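Local coordinates for Pbp related beta-lactamase (Pyrococcus abyssi, PDB 2QMI), which probably acts as a serine peptidase of the penicillin-binding protein and beta-lactamase family, assembling into a self-compartmentalizing octamer, at residues R41-E52 / D207-I215; R17-K28 / I321-Y332. All blocks are in the same frame, centred on the assembly; numbering follows the deposited sequence.

In the fold
Contacts 1 and 2 illustrate how one domain uses different chemistry at its core and at its surface. Contact 2 is buried: strands 21-28 and 321-327, far apart in sequence, lie side by side within the main antiparallel sheet, joined by regular backbone bonds and flanked by mostly apolar side chains. Contact 1, centred about 13 Å away, is a surface contact made mostly by loops, with Y214 of strand 213-216 taking part, held largely by side-chain groups: a guanidinium, carboxylates, a phenol and a threonine hydroxyl. The two meet directly, since N328 ND2 of contact 2 bonds to R41 O and S23 OG to T50 O of contact 1. Both also reach a second subunit.

Contact 1: residues R41-E52 / D207-I215; sequences RNVEARLPSTPE and DKDVAMGYI
Charge and polar groups dominate where R41 meets D209. The carboxylate lies over one face of the guanidinium, the two planes 42° apart, with R41 NE 3.2 Å from D209 OD1; no N-H points at that oxygen, so the salt bridge is purely electrostatic. L47 CB covers the opposite face, and R41 NH2 donates to P48 O at 2.8 Å, which helps fix the group's rotation. Water 1 accepts from both R41 NE and V210 N. The other carboxylate oxygen, D209 OD2, stands 2.8 Å from T50 OG1, whose single proton can go to it or to E52 OE1; sharing that proton probably eases the closeness of the two acids.

The mostly loop segment 41-52 packs against the loop leading into strand 213-216 and against that strand's Y214. It carries a classic beta bulge, R41 and N42 both facing L47, and a type I turn from V43 to R46, whose R46 reaches a second subunit. N42 OD1 accepts from A45 N, an Asx motif that braces this turn.

Y214 supplies the second group of bonds. Its hydroxyl accepts from V43 N at 2.8 Å and donates to E44 OE1 at 2.9 Å, on the syn side but tilted 26° from the carboxylate plane. The bend of E44 at chi2 (71°) folds the acid back to the phenol's edge.

Between these clusters, the backbone bond M212 N to R41 O spans 2.7 Å.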
loop_
_atom_site.group_PDB
_atom_site.type_symbol
_atom_site.label_atom_id
_atom_site.label_comp_id
_atom_site.label_asym_id
_atom_site.label_seq_id
_atom_site.Cartn_x
_atom_site.Cartn_y
_atom_site.Cartn_z
ATOM N N ARG A 41 8.669 18.580 -32.152
ATOM C CA ARG A 41 9.217 17.340 -32.694
ATOM C C ARG A 41 10.013 16.670 -31.565
ATOM O O ARG A 41 10.300 15.473 -31.601
ATOM C CB ARG A 41 10.108 17.611 -33.918
ATOM C CG ARG A 41 11.387 18.406 -33.678
ATOM C CD ARG A 41 12.186 18.456 -34.983
ATOM N NE ARG A 41 13.507 19.080 -34.866
ATOM C CZ ARG A 41 13.750 20.385 -34.962
ATOM N NH1 ARG A 41 14.993 20.832 -34.840
ATOM N NH2 ARG A 41 12.767 21.245 -35.188
ATOM N N ASN A 42 10.361 17.472 -30.562
ATOM C CA ASN A 42 11.068 17.002 -29.382
ATOM C C ASN A 42 10.652 17.886 -28.212
ATOM O O ASN A 42 10.958 19.074 -28.195
ATOM C CB ASN A 42 12.581 17.082 -29.557
ATOM C CG ASN A 42 13.329 16.575 -28.328
ATOM O OD1 ASN A 42 13.190 17.123 -27.225
ATOM N ND2 ASN A 42 14.117 15.512 -28.509
ATOM N N VAL A 43 9.963 17.300 -27.234
ATOM C CA VAL A 43 9.482 18.048 -26.074
ATOM C C VAL A 43 10.569 18.499 -25.099
ATOM O O VAL A 43 10.639 19.680 -24.763
ATOM C CB VAL A 43 8.415 17.239 -25.299
ATOM C CG1 VAL A 43 7.967 18.003 -24.067
ATOM C CG2 VAL A 43 7.223 16.960 -26.199
ATOM N N GLU A 44 11.404 17.562 -24.644
ATOM C CA GLU A 44 12.481 17.876 -23.704
ATOM C C GLU A 44 13.324 19.049 -24.186
ATOM O O GLU A 44 13.678 19.934 -23.408
ATOM C CB GLU A 44 13.412 16.669 -23.514
ATOM C CG GLU A 44 12.820 15.472 -22.782
ATOM C CD GLU A 44 11.783 14.722 -23.595
ATOM O OE1 GLU A 44 11.958 14.599 -24.831
ATOM O OE2 GLU A 44 10.801 14.239 -22.992
ATOM N N ALA A 45 13.653 19.028 -25.478
ATOM C CA ALA A 45 14.474 20.065 -26.105
ATOM C C ALA A 45 13.649 21.222 -26.660
ATOM O O ALA A 45 14.203 22.179 -27.208
ATOM C CB ALA A 45 15.310 19.451 -27.221
ATOM N N ARG A 46 12.330 21.127 -26.525
ATOM C CA ARG A 46 11.422 22.167 -27.007
ATOM C C ARG A 46 11.655 22.575 -28.465
ATOM O O ARG A 46 11.665 23.759 -28.784
ATOM C CB ARG A 46 11.508 23.418 -26.118
ATOM C CG ARG A 46 10.902 23.289 -24.725
ATOM C CD ARG A 46 11.958 22.964 -23.679
ATOM N NE ARG A 46 11.405 23.059 -22.328
ATOM C CZ ARG A 46 10.553 22.184 -21.803
ATOM N NH1 ARG A 46 10.157 21.135 -22.515
ATOM N NH2 ARG A 46 10.083 22.372 -20.579
ATOM N N LEU A 47 11.848 21.596 -29.344
ATOM C CA LEU A 47 12.054 21.873 -30.768
ATOM C C LEU A 47 10.717 21.652 -31.485
ATOM O O LEU A 47 10.051 20.634 -31.288
ATOM C CB LEU A 47 13.131 20.948 -31.348
ATOM C CG LEU A 47 14.547 21.067 -30.765
ATOM C CD1 LEU A 47 15.384 19.893 -31.213
ATOM C CD2 LEU A 47 15.185 22.373 -31.195
ATOM N N PRO A 48 10.314 22.604 -32.341
ATOM C CA PRO A 48 9.050 22.519 -33.077
ATOM C C PRO A 48 8.993 21.550 -34.259
ATOM O O PRO A 48 10.019 21.170 -34.823
ATOM C CB PRO A 48 8.840 23.956 -33.532
ATOM C CG PRO A 48 10.240 24.363 -33.904
ATOM C CD PRO A 48 11.061 23.820 -32.723
ATOM N N SER A 49 7.776 21.139 -34.611
ATOM C CA SER A 49 7.559 20.279 -35.770
ATOM C C SER A 49 7.430 21.232 -36.963
ATOM O O SER A 49 6.766 22.273 -36.870
ATOM C CB SER A 49 6.266 19.458 -35.624
ATOM O OG SER A 49 6.521 18.188 -35.039
ATOM N N THR A 50 8.072 20.886 -38.073
ATOM C CA THR A 50 8.025 21.712 -39.275
ATOM C C THR A 50 7.776 20.850 -40.516
ATOM O O THR A 50 7.836 19.631 -40.452
ATOM C CB THR A 50 9.346 22.455 -39.482
ATOM O OG1 THR A 50 10.311 21.556 -40.038
ATOM C CG2 THR A 50 9.867 22.984 -38.165
ATOM N N PRO A 51 7.490 21.482 -41.665
ATOM C CA PRO A 51 7.246 20.712 -42.888
ATOM C C PRO A 51 8.405 19.760 -43.182
ATOM O O PRO A 51 8.209 18.686 -43.749
ATOM C CB PRO A 51 7.120 21.799 -43.953
ATOM C CG PRO A 51 6.546 22.933 -43.205
ATOM C CD PRO A 51 7.327 22.924 -41.918
ATOM N N GLU A 52 9.605 20.174 -42.777
ATOM C CA GLU A 52 10.836 19.417 -42.993
ATOM C C GLU A 52 11.108 18.267 -42.006
ATOM O O GLU A 52 11.708 17.266 -42.383
ATOM C CB GLU A 52 12.052 20.366 -42.958
ATOM C CG GLU A 52 12.073 21.526 -43.976
ATOM C CD GLU A 52 11.076 22.646 -43.658
ATOM O OE1 GLU A 52 10.540 22.679 -42.522
ATOM O OE2 GLU A 52 10.834 23.503 -44.545
ATOM N N ASP A 207 21.070 14.468 -39.726
ATOM C CA ASP A 207 20.027 15.426 -40.093
ATOM C C ASP A 207 19.637 16.339 -38.923
ATOM O O ASP A 207 19.427 15.883 -37.798
ATOM C CB ASP A 207 18.796 14.687 -40.619
ATOM C CG ASP A 207 17.786 15.630 -41.255
ATOM O OD1 ASP A 207 17.231 16.486 -40.532
ATOM O OD2 ASP A 207 17.553 15.521 -42.480
ATOM N N LYS A 208 19.513 17.630 -39.217
ATOM C CA LYS A 208 19.211 18.648 -38.210
ATOM C C LYS A 208 17.747 18.891 -37.849
ATOM O O LYS A 208 17.460 19.784 -37.051
ATOM C CB LYS A 208 19.846 19.967 -38.646
ATOM C CG LYS A 208 21.223 19.758 -39.237
ATOM C CD LYS A 208 21.816 21.021 -39.831
ATOM C CE LYS A 208 23.059 20.673 -40.642
ATOM N NZ LYS A 208 24.144 20.017 -39.837
ATOM N N ASP A 209 16.832 18.116 -38.426
ATOM C CA ASP A 209 15.407 18.268 -38.131
ATOM C C ASP A 209 14.728 16.892 -38.118
ATOM O O ASP A 209 14.145 16.454 -39.114
ATOM C CB ASP A 209 14.734 19.172 -39.170
ATOM C CG ASP A 209 13.345 19.629 -38.739
ATOM O OD1 ASP A 209 12.708 18.920 -37.932
ATOM O OD2 ASP A 209 12.886 20.693 -39.215
ATOM N N VAL A 210 14.810 16.221 -36.973
ATOM C CA VAL A 210 14.241 14.891 -36.795
ATOM C C VAL A 210 13.450 14.886 -35.497
ATOM O O VAL A 210 13.891 15.451 -34.493
ATOM C CB VAL A 210 15.362 13.813 -36.704
ATOM C CG1 VAL A 210 14.753 12.416 -36.561
ATOM C CG2 VAL A 210 16.252 13.884 -37.946
ATOM N N ALA A 211 12.284 14.253 -35.521
ATOM C CA ALA A 211 11.442 14.204 -34.340
ATOM C C ALA A 211 11.685 12.967 -33.493
ATOM O O ALA A 211 11.928 11.872 -34.010
ATOM C CB ALA A 211 9.974 14.271 -34.738
ATOM N N MET A 212 11.627 13.163 -32.182
ATOM C CA MET A 212 11.794 12.077 -31.228
ATOM C C MET A 212 10.436 11.374 -31.165
ATOM O O MET A 212 9.399 12.020 -31.293
ATOM C CB MET A 212 12.163 12.648 -29.852
ATOM C CG MET A 212 12.098 11.647 -28.696
ATOM S SD MET A 212 13.090 10.169 -28.982
ATOM C CE MET A 212 14.758 10.829 -28.767
ATOM N N GLY A 213 10.443 10.056 -30.996
ATOM C CA GLY A 213 9.191 9.332 -30.908
ATOM C C GLY A 213 8.612 9.471 -29.510
ATOM O O GLY A 213 9.329 9.836 -28.574
ATOM N N TYR A 214 7.315 9.193 -29.366
ATOM C CA TYR A 214 6.652 9.276 -28.065
ATOM C C TYR A 214 5.560 8.224 -27.888
ATOM O O TYR A 214 4.786 7.926 -28.801
ATOM C CB TYR A 214 6.060 10.676 -27.843
ATOM C CG TYR A 214 7.108 11.736 -27.603
ATOM C CD1 TYR A 214 7.714 11.879 -26.352
ATOM C CD2 TYR A 214 7.532 12.567 -28.637
ATOM C CE1 TYR A 214 8.713 12.822 -26.145
ATOM C CE2 TYR A 214 8.533 13.507 -28.442
ATOM C CZ TYR A 214 9.121 13.633 -27.202
ATOM O OH TYR A 214 10.134 14.550 -27.026
ATOM N N ILE A 215 5.539 7.656 -26.688
ATOM C CA ILE A 215 4.578 6.645 -26.291
ATOM C C ILE A 215 3.937 7.220 -25.037
ATOM O O ILE A 215 4.631 7.750 -24.178
ATOM C CB ILE A 215 5.283 5.314 -25.943
ATOM C CG1 ILE A 215 5.905 4.714 -27.200
ATOM C CG2 ILE A 215 4.302 4.344 -25.323
ATOM C CD1 ILE A 215 4.899 4.351 -28.263
HETATM O O HOH W 1 15.862 17.705 -34.541
#

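Contact 2: residues R17-K28 / I321-Y332; sequences RKVPGISISIIK and IGVAVLENSSGY
The central antiparallel sheet of the beta-lactamase-type domain contains this pair, strand 21-28 beside strand 321-327, their axes 4.7 Å apart at closest. S23 with L326, S25 with A324 and I27 with G322 are the hydrogen-bonded pairs, each with two backbone bonds. N328 N to G21 O continues the pattern beyond the last bridge.

On one face I24 lies alongside V325, pointing the same way, with CG1 3.8 Å from V325 CG2. The extended I24 chain (chi1 -179°, chi2 177°) carries CD1 on to V323 CG1, and helix 334-345 packs against this face. On the other face S25 OG rests 3.5 Å from A324 CB but bonds to V241 O, near the start of helix 241-252. Such helices on both sides of one sheet are the plan of the serine beta-lactamase fold.

At the end of its strand, the E327 carboxyl group takes the Y332 N-H on the syn lone pair of OE2, a bond close to straight; beyond E327 the chain turns back through 328-332. V19 crosses this acid at about a right angle, CG1 3.3 Å from E327 OE2. R17 leaves helix 3-16, where K18 is the C-prime residue of a Schellman motif, and bends at chi2 and chi3, bringing one guanidinium face over the edge of the Y332 ring, NH2 3.4 Å from Y332 CD1, the planes nearly perpendicular.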
loop_
_atom_site.group_PDB
_atom_site.type_symbol
_atom_site.label_atom_id
_atom_site.label_comp_id
_atom_site.label_asym_id
_atom_site.label_seq_id
_atom_site.Cartn_x
_atom_site.Cartn_y
_atom_site.Cartn_z
ATOM N N ARG A 17 -5.993 14.722 -27.456
ATOM C CA ARG A 17 -5.409 13.381 -27.448
ATOM C C ARG A 17 -3.942 13.382 -27.027
ATOM O O ARG A 17 -3.248 12.361 -27.134
ATOM C CB ARG A 17 -5.578 12.750 -28.844
ATOM C CG ARG A 17 -7.031 12.733 -29.355
ATOM C CD ARG A 17 -7.895 11.694 -28.616
ATOM N NE ARG A 17 -7.609 10.334 -29.075
ATOM C CZ ARG A 17 -8.265 9.724 -30.060
ATOM N NH1 ARG A 17 -7.926 8.489 -30.421
ATOM N NH2 ARG A 17 -9.288 10.335 -30.658
ATOM N N LYS A 18 -3.485 14.532 -26.537
ATOM C CA LYS A 18 -2.108 14.724 -26.097
ATOM C C LYS A 18 -1.056 14.277 -27.112
ATOM O O LYS A 18 -0.239 13.395 -26.827
ATOM C CB LYS A 18 -1.862 14.017 -24.760
ATOM C CG LYS A 18 -0.584 14.499 -24.070
ATOM C CD LYS A 18 -0.602 14.284 -22.557
ATOM C CE LYS A 18 0.537 15.065 -21.899
ATOM N NZ LYS A 18 0.590 14.926 -20.418
ATOM N N VAL A 19 -1.074 14.887 -28.295
ATOM C CA VAL A 19 -0.102 14.560 -29.337
ATOM C C VAL A 19 1.001 15.624 -29.300
ATOM O O VAL A 19 0.715 16.818 -29.282
ATOM C CB VAL A 19 -0.753 14.543 -30.747
ATOM C CG1 VAL A 19 0.264 14.084 -31.783
ATOM C CG2 VAL A 19 -1.977 13.623 -30.753
ATOM N N PRO A 20 2.275 15.200 -29.289
ATOM C CA PRO A 20 3.431 16.107 -29.247
ATOM C C PRO A 20 3.574 17.039 -30.461
ATOM O O PRO A 20 3.602 18.259 -30.314
ATOM C CB PRO A 20 4.623 15.152 -29.126
ATOM C CG PRO A 20 4.017 13.883 -28.546
ATOM C CD PRO A 20 2.715 13.796 -29.295
ATOM N N GLY A 21 3.683 16.450 -31.649
ATOM C CA GLY A 21 3.845 17.230 -32.862
ATOM C C GLY A 21 3.254 16.535 -34.075
ATOM O O GLY A 21 3.018 15.329 -34.047
ATOM N N ILE A 22 3.020 17.302 -35.141
ATOM C CA ILE A 22 2.440 16.788 -36.377
ATOM C C ILE A 22 2.882 17.604 -37.597
ATOM O O ILE A 22 3.087 18.812 -37.506
ATOM C CB ILE A 22 0.888 16.826 -36.320
ATOM C CG1 ILE A 22 0.356 15.617 -35.549
ATOM C CG2 ILE A 22 0.307 16.888 -37.728
ATOM C CD1 ILE A 22 -1.166 15.574 -35.418
ATOM N N SER A 23 3.027 16.935 -38.739
ATOM C CA SER A 23 3.403 17.611 -39.977
ATOM C C SER A 23 2.425 17.212 -41.066
ATOM O O SER A 23 1.927 16.087 -41.074
ATOM C CB SER A 23 4.825 17.234 -40.398
ATOM O OG SER A 23 5.780 17.951 -39.639
ATOM N N ILE A 24 2.151 18.130 -41.985
ATOM C CA ILE A 24 1.228 17.850 -43.081
ATOM C C ILE A 24 1.556 18.657 -44.337
ATOM O O ILE A 24 1.949 19.824 -44.260
ATOM C CB ILE A 24 -0.239 18.151 -42.662
ATOM C CG1 ILE A 24 -1.205 17.832 -43.812
ATOM C CG2 ILE A 24 -0.368 19.609 -42.250
ATOM C CD1 ILE A 24 -2.680 18.027 -43.467
ATOM N N SER A 25 1.416 18.023 -45.494
ATOM C CA SER A 25 1.651 18.710 -46.761
ATOM C C SER A 25 0.457 18.402 -47.659
ATOM O O SER A 25 -0.112 17.309 -47.588
ATOM C CB SER A 25 2.962 18.248 -47.408
ATOM O OG SER A 25 2.940 16.866 -47.699
ATOM N N ILE A 26 0.051 19.375 -48.470
ATOM C CA ILE A 26 -1.093 19.186 -49.365
ATOM C C ILE A 26 -0.726 19.442 -50.818
ATOM O O ILE A 26 -0.067 20.434 -51.135
ATOM C CB ILE A 26 -2.263 20.127 -49.013
ATOM C CG1 ILE A 26 -2.624 19.997 -47.536
ATOM C CG2 ILE A 26 -3.485 19.770 -49.854
ATOM C CD1 ILE A 26 -3.809 20.856 -47.139
ATOM N N ILE A 27 -1.173 18.546 -51.693
ATOM C CA ILE A 27 -0.908 18.651 -53.122
ATOM C C ILE A 27 -2.181 18.932 -53.911
ATOM O O ILE A 27 -3.148 18.163 -53.844
ATOM C CB ILE A 27 -0.329 17.345 -53.701
ATOM C CG1 ILE A 27 0.787 16.809 -52.810
ATOM C CG2 ILE A 27 0.195 17.598 -55.106
ATOM C CD1 ILE A 27 1.307 15.477 -53.268
ATOM N N LYS A 28 -2.163 20.031 -54.661
ATOM C CA LYS A 28 -3.275 20.437 -55.513
ATOM C C LYS A 28 -2.690 20.297 -56.914
ATOM O O LYS A 28 -1.870 21.121 -57.336
ATOM C CB LYS A 28 -3.647 21.894 -55.259
ATOM C CG LYS A 28 -4.889 22.385 -55.996
ATOM C CD LYS A 28 -6.139 22.183 -55.160
ATOM C CE LYS A 28 -7.326 22.944 -55.738
ATOM N NZ LYS A 28 -7.646 22.533 -57.141
ATOM N N ILE A 321 -5.549 15.445 -56.232
ATOM C CA ILE A 321 -5.240 15.948 -54.903
ATOM C C ILE A 321 -4.597 14.835 -54.073
ATOM O O ILE A 321 -4.758 13.652 -54.372
ATOM C CB ILE A 321 -6.523 16.476 -54.201
ATOM C CG1 ILE A 321 -7.662 15.466 -54.373
ATOM C CG2 ILE A 321 -6.910 17.850 -54.784
ATOM C CD1 ILE A 321 -8.946 15.845 -53.670
ATOM N N GLY A 322 -3.856 15.218 -53.038
ATOM C CA GLY A 322 -3.204 14.229 -52.198
ATOM C C GLY A 322 -2.767 14.848 -50.889
ATOM O O GLY A 322 -2.540 16.053 -50.824
ATOM N N VAL A 323 -2.654 14.030 -49.846
ATOM C CA VAL A 323 -2.256 14.529 -48.535
ATOM C C VAL A 323 -1.312 13.584 -47.789
ATOM O O VAL A 323 -1.475 12.357 -47.811
ATOM C CB VAL A 323 -3.490 14.773 -47.635
ATOM C CG1 VAL A 323 -3.072 15.487 -46.345
ATOM C CG2 VAL A 323 -4.533 15.586 -48.388
ATOM N N ALA A 324 -0.323 14.173 -47.129
ATOM C CA ALA A 324 0.635 13.417 -46.346
ATOM C C ALA A 324 0.621 13.996 -44.937
ATOM O O ALA A 324 0.730 15.214 -44.762
ATOM C CB ALA A 324 2.025 13.535 -46.951
ATOM N N VAL A 325 0.468 13.118 -43.947
ATOM C CA VAL A 325 0.449 13.502 -42.538
ATOM C C VAL A 325 1.368 12.587 -41.713
ATOM O O VAL A 325 1.253 11.356 -41.768
ATOM C CB VAL A 325 -0.977 13.408 -41.947
ATOM C CG1 VAL A 325 -0.969 13.817 -40.470
ATOM C CG2 VAL A 325 -1.927 14.288 -42.735
ATOM N N LEU A 326 2.283 13.190 -40.960
ATOM C CA LEU A 326 3.195 12.428 -40.116
ATOM C C LEU A 326 2.977 12.840 -38.662
ATOM O O LEU A 326 2.692 14.000 -38.379
ATOM C CB LEU A 326 4.649 12.664 -40.542
ATOM C CG LEU A 326 4.998 12.067 -41.909
ATOM C CD1 LEU A 326 6.470 12.280 -42.221
ATOM C CD2 LEU A 326 4.662 10.582 -41.905
ATOM N N GLU A 327 3.117 11.889 -37.746
ATOM C CA GLU A 327 2.890 12.164 -36.337
ATOM C C GLU A 327 3.906 11.549 -35.372
ATOM O O GLU A 327 4.348 10.414 -35.541
ATOM C CB GLU A 327 1.479 11.705 -35.954
ATOM C CG GLU A 327 1.021 12.159 -34.578
ATOM C CD GLU A 327 -0.383 11.684 -34.257
ATOM O OE1 GLU A 327 -1.270 11.837 -35.132
ATOM O OE2 GLU A 327 -0.595 11.166 -33.132
ATOM N N ASN A 328 4.221 12.333 -34.344
ATOM C CA ASN A 328 5.170 12.027 -33.276
ATOM C C ASN A 328 4.692 11.024 -32.223
ATOM O O ASN A 328 5.274 10.943 -31.146
ATOM C CB ASN A 328 5.527 13.332 -32.561
ATOM C CG ASN A 328 7.002 13.533 -32.450
ATOM O OD1 ASN A 328 7.767 12.796 -33.064
ATOM N ND2 ASN A 328 7.425 14.533 -31.684
ATOM N N SER A 329 3.630 10.285 -32.529
ATOM C CA SER A 329 3.069 9.299 -31.603
ATOM C C SER A 329 1.840 8.679 -32.260
ATOM O O SER A 329 1.676 8.775 -33.478
ATOM C CB SER A 329 2.671 9.969 -30.277
ATOM O OG SER A 329 1.722 11.007 -30.488
ATOM N N SER A 330 0.989 8.032 -31.468
ATOM C CA SER A 330 -0.225 7.435 -32.020
ATOM C C SER A 330 -1.437 7.965 -31.259
ATOM O O SER A 330 -2.434 7.262 -31.089
ATOM C CB SER A 330 -0.179 5.907 -31.920
ATOM O OG SER A 330 -0.313 5.489 -30.574
ATOM N N GLY A 331 -1.335 9.213 -30.806
ATOM C CA GLY A 331 -2.414 9.837 -30.060
ATOM C C GLY A 331 -3.689 10.051 -30.861
ATOM O O GLY A 331 -4.793 9.912 -30.330
ATOM N N TYR A 332 -3.538 10.419 -32.131
ATOM C CA TYR A 332 -4.685 10.632 -33.007
ATOM C C TYR A 332 -4.349 10.118 -34.412
ATOM O O TYR A 332 -3.314 10.469 -34.977
ATOM C CB TYR A 332 -5.045 12.114 -33.062
ATOM C CG TYR A 332 -6.389 12.363 -33.691
ATOM C CD1 TYR A 332 -7.563 11.938 -33.065
ATOM C CD2 TYR A 332 -6.489 12.981 -34.931
ATOM C CE1 TYR A 332 -8.808 12.122 -33.669
ATOM C CE2 TYR A 332 -7.724 13.169 -35.544
ATOM C CZ TYR A 332 -8.878 12.737 -34.916
ATOM O OH TYR A 332 -10.097 12.904 -35.546
HETATM O O HOH W 2 -4.379 9.808 -27.091
HETATM O O HOH W 3 -0.231 10.983 -28.198
#